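Long-range contacts in dienelactone hydrolase (Anabaena variabilis, PDB 2O2G), which is probably a hydrolase of the dienelactone hydrolase family, with the alpha/beta-hydrolase fold: residues V29-F40 and L60-I70; A95-T106 and A127-T138. All coordinates share one frame; numbering follows the deposited sequence.

Interaction 1 (29-40 with 60-70) builds part of the central sheet, and interaction 2 (95-106 with 127-138) pairs two helices packed against that sheet. Their centres lie about 17 Å apart, yet they touch: Leu39 CD2 is 3.4 Å from Leu98 CD1, and Ile70 CD1 is 3.7 Å from Ala101 CB. Leu39 and Leu98 thus carry packing from the strands into the helix pair. The presumed active site is a probable triad of Ser122, His199 and Asp171, with Ser122 on the nucleophile elbow. Interaction 2 reaches that elbow through Ala127, while Phe40 of interaction 1 lies near it without touching. The sulfate sits beside the Arg135-Thr138 end of interaction 2.

Interaction 1: residues V29-F40 and L60-I70; sequences VIPNGATGIVLF and LQQAGLATLLI
Phe40 and Leu69 lie side by side and point the same way, and Leu69 folds its CD2 methyl over one face of the phenyl ring: CD2 is 3.8 Å from the ring centroid and 23° off its normal, a CH-pi contact. Thr67 CG2 comes instead to the ring edge. From the opposite direction, Leu60 extends CD1 obliquely to Phe40 CZ at 3.6 Å, and the same methyl meets Val38 CG1, the Leu60 and Val38 side chains crossing at about a right angle. Behind these side chains runs parallel pairing: Val38 N donates to Ala66 O, Leu68 N to Val38 O and Phe40 N to Leu68 O, while the axes of segments 36-40 and 66-70 lie at 17° to each other. Strand 36-41, helix 51-63 and strand 66-70 form a beta-alpha-beta unit of the alpha/beta-hydrolase sheet; Val38 and Phe40 face the connecting helix, from which Leu60 reaches them. On the other face, Leu39 and Leu68 also run alongside each other, CG anti to the backbone N in both, which brings Leu39 CD1 and Leu68 CD2 to a tight 3.4 Å. Further down that face, Ile37 CG1 presses on Ala66 CB at 3.5 Å. Strand 66-70 is paired on its other edge too: Val29 and Thr67 exchange two antiparallel bonds, each 2.9 Å between Val29 N and Thr67 O and between Thr67 N and Val29 O. Across Val29, at about a right angle, stretches Gln61; its NE2 lies 3.6 Å from Val29 CG2 and donates to Thr67 OG1, a bond that anchors the amide.

Interaction 2: residues A95-T106 and A127-T138; sequences ASRLVGATDWLT and AALVAAAERPET. With SO4 (sulfate ion), chain C.
Arg135 meets Asp103 side-on, with two nitrogens on two oxygens: NE donates to OD1 at 2.8 Å and NH2 to OD2 at 2.9 Å. Both bonds are nearly straight, both oxygens use their syn lone pairs, and carboxylate and guanidinium lie 9° from coplanar. Val99 CG1 sits over one guanidinium face, 3.4 Å from Arg135 NH2, while NH1 donates back to Glu134 O, so the group is held along its edges and covered on a face. A bend at chi2 (-77°) turns the arginine chain from the end of helix 123-134 across to helix 91-107. Replacing Arg135 by an alanine is likely to leave the Asp103 carboxylate without its paired charge and Val99 CG1 without the guanidinium face it now packs on. Away from the salt bridge the interface is largely apolar and built on small residues. Ala131 CB fits between Ala95, Leu98 and Val99, at 3.7 Å from Val99 CG2, and Leu98 lays CD2 on Ala128 CA at 3.6 Å. The small side chains are consistent with the 8.3 Å approach of the axes of helix segments 95-106 and 127-134. The two helices flank strand 115-121 on one side of the alpha/beta-hydrolase sheet; Tyr118 of that strand touches Leu98, Ala128 and Ala131 and is hydrogen-bonded to Thr102 OG1. Beyond the helix end, Thr138 CG2 meets Thr102 CG2 at 3.8 Å, and a sulfate, probably from the crystallisation liquor, takes a hydrogen bond from Glu137 N to O4 at 2.8 Å. With both oxygens of Asp103 engaged by Arg135, the bridge probably neutralises the two charges locally and favours the ionised carboxylate.

Interaction 1: residues V29-F40 and L60-I70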
loop_
_atom_site.group_PDB
_atom_site.type_symbol
_atom_site.label_atom_id
_atom_site.label_comp_id
_atom_site.label_asym_id
_atom_site.label_seq_id
_atom_site.Cartn_x
_atom_site.Cartn_y
_atom_site.Cartn_z
ATOM N N VAL A 29 -4.337 12.336 5.815
ATOM C CA VAL A 29 -3.534 13.185 6.711
ATOM C C VAL A 29 -2.398 13.792 5.887
ATOM O O VAL A 29 -1.694 13.064 5.215
ATOM C CB VAL A 29 -2.880 12.389 7.862
ATOM C CG1 VAL A 29 -2.008 13.306 8.702
ATOM C CG2 VAL A 29 -3.909 11.729 8.723
ATOM N N ILE A 30 -2.195 15.110 5.970
ATOM C CA ILE A 30 -1.120 15.763 5.201
ATOM C C ILE A 30 -0.305 16.652 6.117
ATOM O O ILE A 30 -0.732 17.780 6.405
ATOM C CB ILE A 30 -1.670 16.664 4.063
ATOM C CG1 ILE A 30 -2.533 15.868 3.095
ATOM C CG2 ILE A 30 -0.484 17.304 3.268
ATOM C CD1 ILE A 30 -3.304 16.699 2.089
ATOM N N PRO A 31 0.824 16.147 6.636
ATOM C CA PRO A 31 1.576 17.077 7.498
ATOM C C PRO A 31 2.081 18.309 6.763
ATOM O O PRO A 31 2.307 18.260 5.569
ATOM C CB PRO A 31 2.779 16.246 7.960
ATOM C CG PRO A 31 2.422 14.781 7.681
ATOM C CD PRO A 31 1.478 14.821 6.532
ATOM N N ASN A 32 2.304 19.392 7.499
ATOM C CA ASN A 32 2.819 20.629 6.914
ATOM C C ASN A 32 4.133 20.356 6.200
ATOM O O ASN A 32 4.976 19.609 6.711
ATOM C CB ASN A 32 3.016 21.695 8.005
ATOM C CG ASN A 32 1.703 22.138 8.633
ATOM O OD1 ASN A 32 0.639 21.976 8.036
ATOM N ND2 ASN A 32 1.774 22.706 9.841
ATOM N N GLY A 33 4.303 20.941 5.021
ATOM C CA GLY A 33 5.519 20.752 4.244
ATOM C C GLY A 33 5.689 19.395 3.577
ATOM O O GLY A 33 6.771 19.096 3.063
ATOM N N ALA A 34 4.647 18.567 3.553
ATOM C CA ALA A 34 4.786 17.247 2.928
ATOM C C ALA A 34 4.952 17.343 1.405
ATOM O O ALA A 34 4.344 18.182 0.742
ATOM C CB ALA A 34 3.593 16.321 3.270
ATOM N N THR A 35 5.785 16.453 0.897
ATOM C CA THR A 35 6.068 16.319 -0.531
ATOM C C THR A 35 5.617 14.949 -1.099
ATOM O O THR A 35 5.384 14.845 -2.294
ATOM C CB THR A 35 7.570 16.500 -0.808
ATOM O OG1 THR A 35 8.302 15.394 -0.266
ATOM C CG2 THR A 35 8.078 17.786 -0.182
ATOM N N GLY A 36 5.487 13.926 -0.255
ATOM C CA GLY A 36 5.064 12.602 -0.699
ATOM C C GLY A 36 3.802 12.166 0.008
ATOM O O GLY A 36 3.505 12.659 1.116
ATOM N N ILE A 37 3.032 11.292 -0.656
ATOM C CA ILE A 37 1.861 10.714 -0.035
ATOM C C ILE A 37 1.873 9.209 -0.274
ATOM O O ILE A 37 2.153 8.739 -1.390
ATOM C CB ILE A 37 0.543 11.351 -0.513
ATOM C CG1 ILE A 37 -0.618 10.873 0.384
ATOM C CG2 ILE A 37 0.288 11.066 -1.979
ATOM C CD1 ILE A 37 -1.869 11.709 0.256
ATOM N N VAL A 38 1.582 8.479 0.796
ATOM C CA VAL A 38 1.517 7.032 0.753
ATOM C C VAL A 38 0.062 6.546 0.787
ATOM O O VAL A 38 -0.666 6.745 1.771
ATOM C CB VAL A 38 2.286 6.450 1.924
ATOM C CG1 VAL A 38 2.213 4.920 1.908
ATOM C CG2 VAL A 38 3.735 6.961 1.879
ATOM N N LEU A 39 -0.347 5.917 -0.304
ATOM C CA LEU A 39 -1.652 5.321 -0.408
ATOM C C LEU A 39 -1.547 3.863 0.056
ATOM O O LEU A 39 -0.718 3.093 -0.462
ATOM C CB LEU A 39 -2.153 5.413 -1.831
ATOM C CG LEU A 39 -3.560 4.886 -2.169
ATOM C CD1 LEU A 39 -4.720 5.539 -1.457
ATOM C CD2 LEU A 39 -3.759 5.078 -3.630
ATOM N N PHE A 40 -2.385 3.491 1.029
ATOM C CA PHE A 40 -2.386 2.137 1.607
ATOM C C PHE A 40 -3.408 1.181 1.006
ATOM O O PHE A 40 -4.551 1.531 0.924
ATOM C CB PHE A 40 -2.696 2.203 3.102
ATOM C CG PHE A 40 -1.582 2.676 3.928
ATOM C CD1 PHE A 40 -1.204 4.001 3.903
ATOM C CD2 PHE A 40 -0.924 1.808 4.798
ATOM C CE1 PHE A 40 -0.170 4.447 4.693
ATOM C CE2 PHE A 40 0.093 2.260 5.603
ATOM C CZ PHE A 40 0.485 3.570 5.538
ATOM N N LEU A 60 4.825 7.098 9.391
ATOM C CA LEU A 60 5.112 7.861 8.171
ATOM C C LEU A 60 4.778 9.346 8.393
ATOM O O LEU A 60 5.566 10.242 8.054
ATOM C CB LEU A 60 4.319 7.304 6.974
ATOM C CG LEU A 60 4.557 5.814 6.646
ATOM C CD1 LEU A 60 3.656 5.335 5.509
ATOM C CD2 LEU A 60 6.003 5.551 6.287
ATOM N N GLN A 61 3.615 9.612 8.964
ATOM C CA GLN A 61 3.220 11.011 9.266
ATOM C C GLN A 61 4.276 11.722 10.114
ATOM O O GLN A 61 4.586 12.885 9.890
ATOM C CB GLN A 61 1.890 11.033 10.003
ATOM C CG GLN A 61 0.683 10.600 9.169
ATOM C CD GLN A 61 -0.480 10.157 10.018
ATOM O OE1 GLN A 61 -0.589 10.521 11.194
ATOM N NE2 GLN A 61 -1.358 9.365 9.440
ATOM N N GLN A 62 4.767 11.039 11.140
ATOM C CA GLN A 62 5.787 11.571 12.039
ATOM C C GLN A 62 7.096 11.900 11.304
ATOM O O GLN A 62 7.834 12.768 11.722
ATOM C CB GLN A 62 6.057 10.579 13.179
ATOM C CG GLN A 62 4.985 10.601 14.308
ATOM C CD GLN A 62 5.103 9.448 15.349
ATOM O OE1 GLN A 62 5.924 8.524 15.226
ATOM N NE2 GLN A 62 4.253 9.514 16.380
ATOM N N ALA A 63 7.388 11.183 10.219
ATOM C CA ALA A 63 8.554 11.473 9.424
ATOM C C ALA A 63 8.250 12.604 8.424
ATOM O O ALA A 63 9.155 13.076 7.755
ATOM C CB ALA A 63 9.048 10.209 8.724
ATOM N N GLY A 64 6.983 13.019 8.308
ATOM C CA GLY A 64 6.577 14.127 7.422
ATOM C C GLY A 64 5.935 13.735 6.095
ATOM O O GLY A 64 5.859 14.560 5.180
ATOM N N LEU A 65 5.504 12.471 5.981
ATOM C CA LEU A 65 4.803 11.965 4.819
ATOM C C LEU A 65 3.311 12.026 5.004
ATOM O O LEU A 65 2.800 11.698 6.094
ATOM C CB LEU A 65 5.142 10.496 4.584
ATOM C CG LEU A 65 6.529 10.227 3.986
ATOM C CD1 LEU A 65 6.986 8.796 4.273
ATOM C CD2 LEU A 65 6.553 10.549 2.471
ATOM N N ALA A 66 2.621 12.420 3.934
ATOM C CA ALA A 66 1.170 12.398 3.902
ATOM C C ALA A 66 0.753 10.965 3.768
ATOM O O ALA A 66 1.530 10.140 3.265
ATOM C CB ALA A 66 0.633 13.188 2.710
ATOM N N THR A 67 -0.474 10.661 4.207
ATOM C CA THR A 67 -1.033 9.296 4.068
ATOM C C THR A 67 -2.530 9.298 3.694
ATOM O O THR A 67 -3.273 10.195 4.097
ATOM C CB THR A 67 -0.874 8.464 5.370
ATOM O OG1 THR A 67 -1.618 9.062 6.448
ATOM C CG2 THR A 67 0.602 8.362 5.762
ATOM N N LEU A 68 -2.930 8.309 2.910
ATOM C CA LEU A 68 -4.345 8.041 2.585
ATOM C C LEU A 68 -4.622 6.562 2.850
ATOM O O LEU A 68 -4.105 5.695 2.170
ATOM C CB LEU A 68 -4.693 8.386 1.149
ATOM C CG LEU A 68 -6.138 8.059 0.729
ATOM C CD1 LEU A 68 -7.142 8.792 1.642
ATOM C CD2 LEU A 68 -6.335 8.389 -0.748
ATOM N N LEU A 69 -5.360 6.309 3.928
ATOM C CA LEU A 69 -5.814 4.991 4.300
ATOM C C LEU A 69 -7.208 4.929 3.716
ATOM O O LEU A 69 -8.049 5.735 4.060
ATOM C CB LEU A 69 -5.837 4.878 5.812
ATOM C CG LEU A 69 -4.434 4.805 6.436
ATOM C CD1 LEU A 69 -4.468 5.334 7.845
ATOM C CD2 LEU A 69 -3.925 3.405 6.387
ATOM N N ILE A 70 -7.426 3.973 2.827
ATOM C CA ILE A 70 -8.684 3.829 2.105
ATOM C C ILE A 70 -9.341 2.453 2.188
ATOM O O ILE A 70 -8.678 1.443 2.378
ATOM C CB ILE A 70 -8.389 4.205 0.635
ATOM C CG1 ILE A 70 -9.648 4.661 -0.073
ATOM C CG2 ILE A 70 -7.612 3.105 -0.118
ATOM C CD1 ILE A 70 -9.337 5.424 -1.291
HETATM O O HOH W 1 6.366 17.407 6.082
HETATM O O HOH W 2 6.761 14.160 2.728
HETATM O O HOH W 3 -6.104 1.327 3.649
#

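Interaction 2: residues A95-T106 and A127-T138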
loop_
_atom_site.group_PDB
_atom_site.type_symbol
_atom_site.label_atom_id
_atom_site.label_comp_id
_atom_site.label_asym_id
_atom_site.label_seq_id
_atom_site.Cartn_x
_atom_site.Cartn_y
_atom_site.Cartn_z
ATOM N N ALA A 95 -6.888 -3.632 -7.661
ATOM C CA ALA A 95 -5.904 -2.761 -8.319
ATOM C C ALA A 95 -6.574 -1.611 -9.045
ATOM O O ALA A 95 -6.037 -0.472 -9.088
ATOM C CB ALA A 95 -5.033 -3.536 -9.279
ATOM N N SER A 96 -7.742 -1.873 -9.612
ATOM C CA SER A 96 -8.432 -0.808 -10.314
ATOM C C SER A 96 -8.870 0.226 -9.295
ATOM O O SER A 96 -8.880 1.403 -9.585
ATOM C CB SER A 96 -9.657 -1.304 -11.093
ATOM O OG SER A 96 -10.737 -1.591 -10.202
ATOM N N ARG A 97 -9.266 -0.209 -8.116
ATOM C CA ARG A 97 -9.697 0.731 -7.079
ATOM C C ARG A 97 -8.548 1.585 -6.622
ATOM O O ARG A 97 -8.696 2.778 -6.428
ATOM C CB ARG A 97 -10.336 -0.028 -5.894
ATOM C CG ARG A 97 -11.607 -0.768 -6.291
ATOM C CD ARG A 97 -12.696 0.264 -6.536
ATOM N NE ARG A 97 -13.898 -0.299 -7.068
ATOM C CZ ARG A 97 -14.793 -0.964 -6.358
ATOM N NH1 ARG A 97 -14.628 -1.155 -5.067
ATOM N NH2 ARG A 97 -15.851 -1.442 -6.969
ATOM N N LEU A 98 -7.384 0.979 -6.500
ATOM C CA LEU A 98 -6.160 1.715 -6.117
ATOM C C LEU A 98 -5.753 2.714 -7.227
ATOM O O LEU A 98 -5.390 3.853 -6.933
ATOM C CB LEU A 98 -5.057 0.714 -5.846
ATOM C CG LEU A 98 -3.873 1.122 -4.984
ATOM C CD1 LEU A 98 -4.342 1.748 -3.663
ATOM C CD2 LEU A 98 -3.061 -0.132 -4.741
ATOM N N VAL A 99 -5.868 2.296 -8.487
ATOM C CA VAL A 99 -5.589 3.184 -9.632
ATOM C C VAL A 99 -6.550 4.386 -9.542
ATOM O O VAL A 99 -6.121 5.512 -9.755
ATOM C CB VAL A 99 -5.760 2.454 -10.998
ATOM C CG1 VAL A 99 -5.774 3.413 -12.188
ATOM C CG2 VAL A 99 -4.678 1.398 -11.185
ATOM N N GLY A 100 -7.836 4.108 -9.264
ATOM C CA GLY A 100 -8.880 5.149 -9.094
ATOM C C GLY A 100 -8.541 6.135 -7.979
ATOM O O GLY A 100 -8.626 7.361 -8.178
ATOM N N ALA A 101 -8.142 5.623 -6.822
ATOM C CA ALA A 101 -7.685 6.481 -5.714
ATOM C C ALA A 101 -6.440 7.305 -6.045
ATOM O O ALA A 101 -6.281 8.432 -5.557
ATOM C CB ALA A 101 -7.439 5.659 -4.450
ATOM N N THR A 102 -5.546 6.742 -6.849
ATOM C CA THR A 102 -4.321 7.442 -7.301
ATOM C C THR A 102 -4.736 8.657 -8.165
ATOM O O THR A 102 -4.324 9.779 -7.928
ATOM C CB THR A 102 -3.372 6.457 -8.068
ATOM O OG1 THR A 102 -3.055 5.321 -7.227
ATOM C CG2 THR A 102 -2.063 7.144 -8.456
ATOM N N ASP A 103 -5.609 8.408 -9.126
ATOM C CA ASP A 103 -6.128 9.469 -10.001
ATOM C C ASP A 103 -6.834 10.571 -9.194
ATOM O O ASP A 103 -6.670 11.772 -9.483
ATOM C CB ASP A 103 -7.068 8.865 -11.049
ATOM C CG ASP A 103 -6.338 7.958 -12.043
ATOM O OD1 ASP A 103 -5.083 7.996 -12.085
ATOM O OD2 ASP A 103 -7.028 7.235 -12.820
ATOM N N TRP A 104 -7.554 10.175 -8.148
ATOM C CA TRP A 104 -8.245 11.141 -7.279
ATOM C C TRP A 104 -7.220 12.047 -6.600
ATOM O O TRP A 104 -7.374 13.283 -6.625
ATOM C CB TRP A 104 -9.075 10.423 -6.244
ATOM C CG TRP A 104 -9.888 11.313 -5.357
ATOM C CD1 TRP A 104 -11.129 11.784 -5.580
ATOM C CD2 TRP A 104 -9.511 11.746 -4.051
ATOM N NE1 TRP A 104 -11.545 12.527 -4.492
ATOM C CE2 TRP A 104 -10.570 12.490 -3.534
ATOM C CE3 TRP A 104 -8.391 11.520 -3.252
ATOM C CZ2 TRP A 104 -10.519 13.078 -2.272
ATOM C CZ3 TRP A 104 -8.339 12.096 -1.982
ATOM C CH2 TRP A 104 -9.392 12.866 -1.519
ATOM N N LEU A 105 -6.161 11.444 -6.059
ATOM C CA LEU A 105 -5.052 12.208 -5.469
ATOM C C LEU A 105 -4.398 13.125 -6.504
ATOM O O LEU A 105 -4.034 14.247 -6.197
ATOM C CB LEU A 105 -3.982 11.254 -4.936
ATOM C CG LEU A 105 -4.348 10.487 -3.681
ATOM C CD1 LEU A 105 -3.278 9.470 -3.329
ATOM C CD2 LEU A 105 -4.623 11.501 -2.574
ATOM N N THR A 106 -4.235 12.623 -7.727
ATOM C CA THR A 106 -3.630 13.405 -8.782
ATOM C C THR A 106 -4.424 14.680 -9.134
ATOM O O THR A 106 -3.841 15.757 -9.320
ATOM C CB THR A 106 -3.399 12.538 -10.046
ATOM O OG1 THR A 106 -2.446 11.521 -9.761
ATOM C CG2 THR A 106 -2.883 13.383 -11.220
ATOM N N ALA A 127 -1.858 -6.172 -5.356
ATOM C CA ALA A 127 -2.751 -5.195 -5.949
ATOM C C ALA A 127 -1.991 -3.890 -6.226
ATOM O O ALA A 127 -2.164 -3.300 -7.282
ATOM C CB ALA A 127 -3.926 -4.968 -5.047
ATOM N N ALA A 128 -1.108 -3.506 -5.291
ATOM C CA ALA A 128 -0.278 -2.323 -5.394
ATOM C C ALA A 128 0.641 -2.416 -6.596
ATOM O O ALA A 128 0.797 -1.417 -7.314
ATOM C CB ALA A 128 0.558 -2.147 -4.151
ATOM N N LEU A 129 1.260 -3.591 -6.797
ATOM C CA LEU A 129 2.165 -3.756 -7.922
ATOM C C LEU A 129 1.410 -3.723 -9.231
ATOM O O LEU A 129 1.923 -3.185 -10.203
ATOM C CB LEU A 129 3.006 -5.031 -7.807
ATOM C CG LEU A 129 3.968 -4.899 -6.617
ATOM C CD1 LEU A 129 4.397 -6.252 -6.133
ATOM C CD2 LEU A 129 5.184 -4.011 -6.945
ATOM N N VAL A 130 0.206 -4.306 -9.279
ATOM C CA VAL A 130 -0.572 -4.292 -10.532
ATOM C C VAL A 130 -0.978 -2.858 -10.881
ATOM O O VAL A 130 -0.897 -2.445 -12.037
ATOM C CB VAL A 130 -1.809 -5.236 -10.484
ATOM C CG1 VAL A 130 -2.655 -5.098 -11.762
ATOM C CG2 VAL A 130 -1.371 -6.673 -10.308
ATOM N N ALA A 131 -1.390 -2.094 -9.868
ATOM C CA ALA A 131 -1.743 -0.696 -10.052
ATOM C C ALA A 131 -0.541 0.182 -10.489
ATOM O O ALA A 131 -0.676 1.038 -11.363
ATOM C CB ALA A 131 -2.358 -0.140 -8.755
ATOM N N ALA A 132 0.620 -0.043 -9.873
ATOM C CA ALA A 132 1.833 0.707 -10.174
ATOM C C ALA A 132 2.237 0.563 -11.643
ATOM O O ALA A 132 2.662 1.533 -12.271
ATOM C CB ALA A 132 2.965 0.259 -9.234
ATOM N N ALA A 133 2.087 -0.642 -12.184
ATOM C CA ALA A 133 2.373 -0.920 -13.591
ATOM C C ALA A 133 1.426 -0.162 -14.525
ATOM O O ALA A 133 1.805 0.112 -15.663
ATOM C CB ALA A 133 2.293 -2.370 -13.848
ATOM N N GLU A 134 0.214 0.155 -14.046
ATOM C CA GLU A 134 -0.781 0.973 -14.777
ATOM C C GLU A 134 -0.567 2.500 -14.680
ATOM O O GLU A 134 -1.173 3.237 -15.463
ATOM C CB GLU A 134 -2.215 0.714 -14.285
ATOM C CG GLU A 134 -2.695 -0.684 -14.417
ATOM C CD GLU A 134 -2.687 -1.145 -15.826
ATOM O OE1 GLU A 134 -3.215 -0.400 -16.690
ATOM O OE2 GLU A 134 -2.150 -2.247 -16.068
ATOM N N ARG A 135 0.232 2.972 -13.728
ATOM C CA ARG A 135 0.522 4.404 -13.585
ATOM C C ARG A 135 2.025 4.645 -13.416
ATOM O O ARG A 135 2.473 5.170 -12.364
ATOM C CB ARG A 135 -0.271 4.972 -12.384
ATOM C CG ARG A 135 -1.772 4.990 -12.574
ATOM C CD ARG A 135 -2.190 6.126 -13.480
ATOM N NE ARG A 135 -3.629 6.181 -13.685
ATOM C CZ ARG A 135 -4.267 5.515 -14.634
ATOM N NH1 ARG A 135 -3.624 4.650 -15.410
ATOM N NH2 ARG A 135 -5.575 5.611 -14.719
ATOM N N PRO A 136 2.828 4.304 -14.447
ATOM C CA PRO A 136 4.295 4.382 -14.321
ATOM C C PRO A 136 4.923 5.746 -14.084
ATOM O O PRO A 136 6.008 5.834 -13.479
ATOM C CB PRO A 136 4.784 3.798 -15.653
ATOM C CG PRO A 136 3.667 4.093 -16.602
ATOM C CD PRO A 136 2.436 3.834 -15.797
ATOM N N GLU A 137 4.290 6.807 -14.561
ATOM C CA GLU A 137 4.865 8.129 -14.358
ATOM C C GLU A 137 4.402 8.739 -13.042
ATOM O O GLU A 137 5.072 9.614 -12.510
ATOM C CB GLU A 137 4.548 9.051 -15.537
ATOM N N THR A 138 3.305 8.237 -12.488
ATOM C CA THR A 138 2.694 8.806 -11.289
ATOM C C THR A 138 3.155 8.160 -9.988
ATOM O O THR A 138 3.327 8.852 -8.984
ATOM C CB THR A 138 1.149 8.718 -11.412
ATOM O OG1 THR A 138 0.749 9.385 -12.611
ATOM C CG2 THR A 138 0.400 9.360 -10.218
HETATM S S SO4 C . 0.945 7.493 -15.649
HETATM O O1 SO4 C . 0.531 8.838 -16.081
HETATM O O2 SO4 C . -0.131 6.596 -16.011
HETATM O O3 SO4 C . 1.199 7.577 -14.224
HETATM O O4 SO4 C . 2.164 7.081 -16.355
#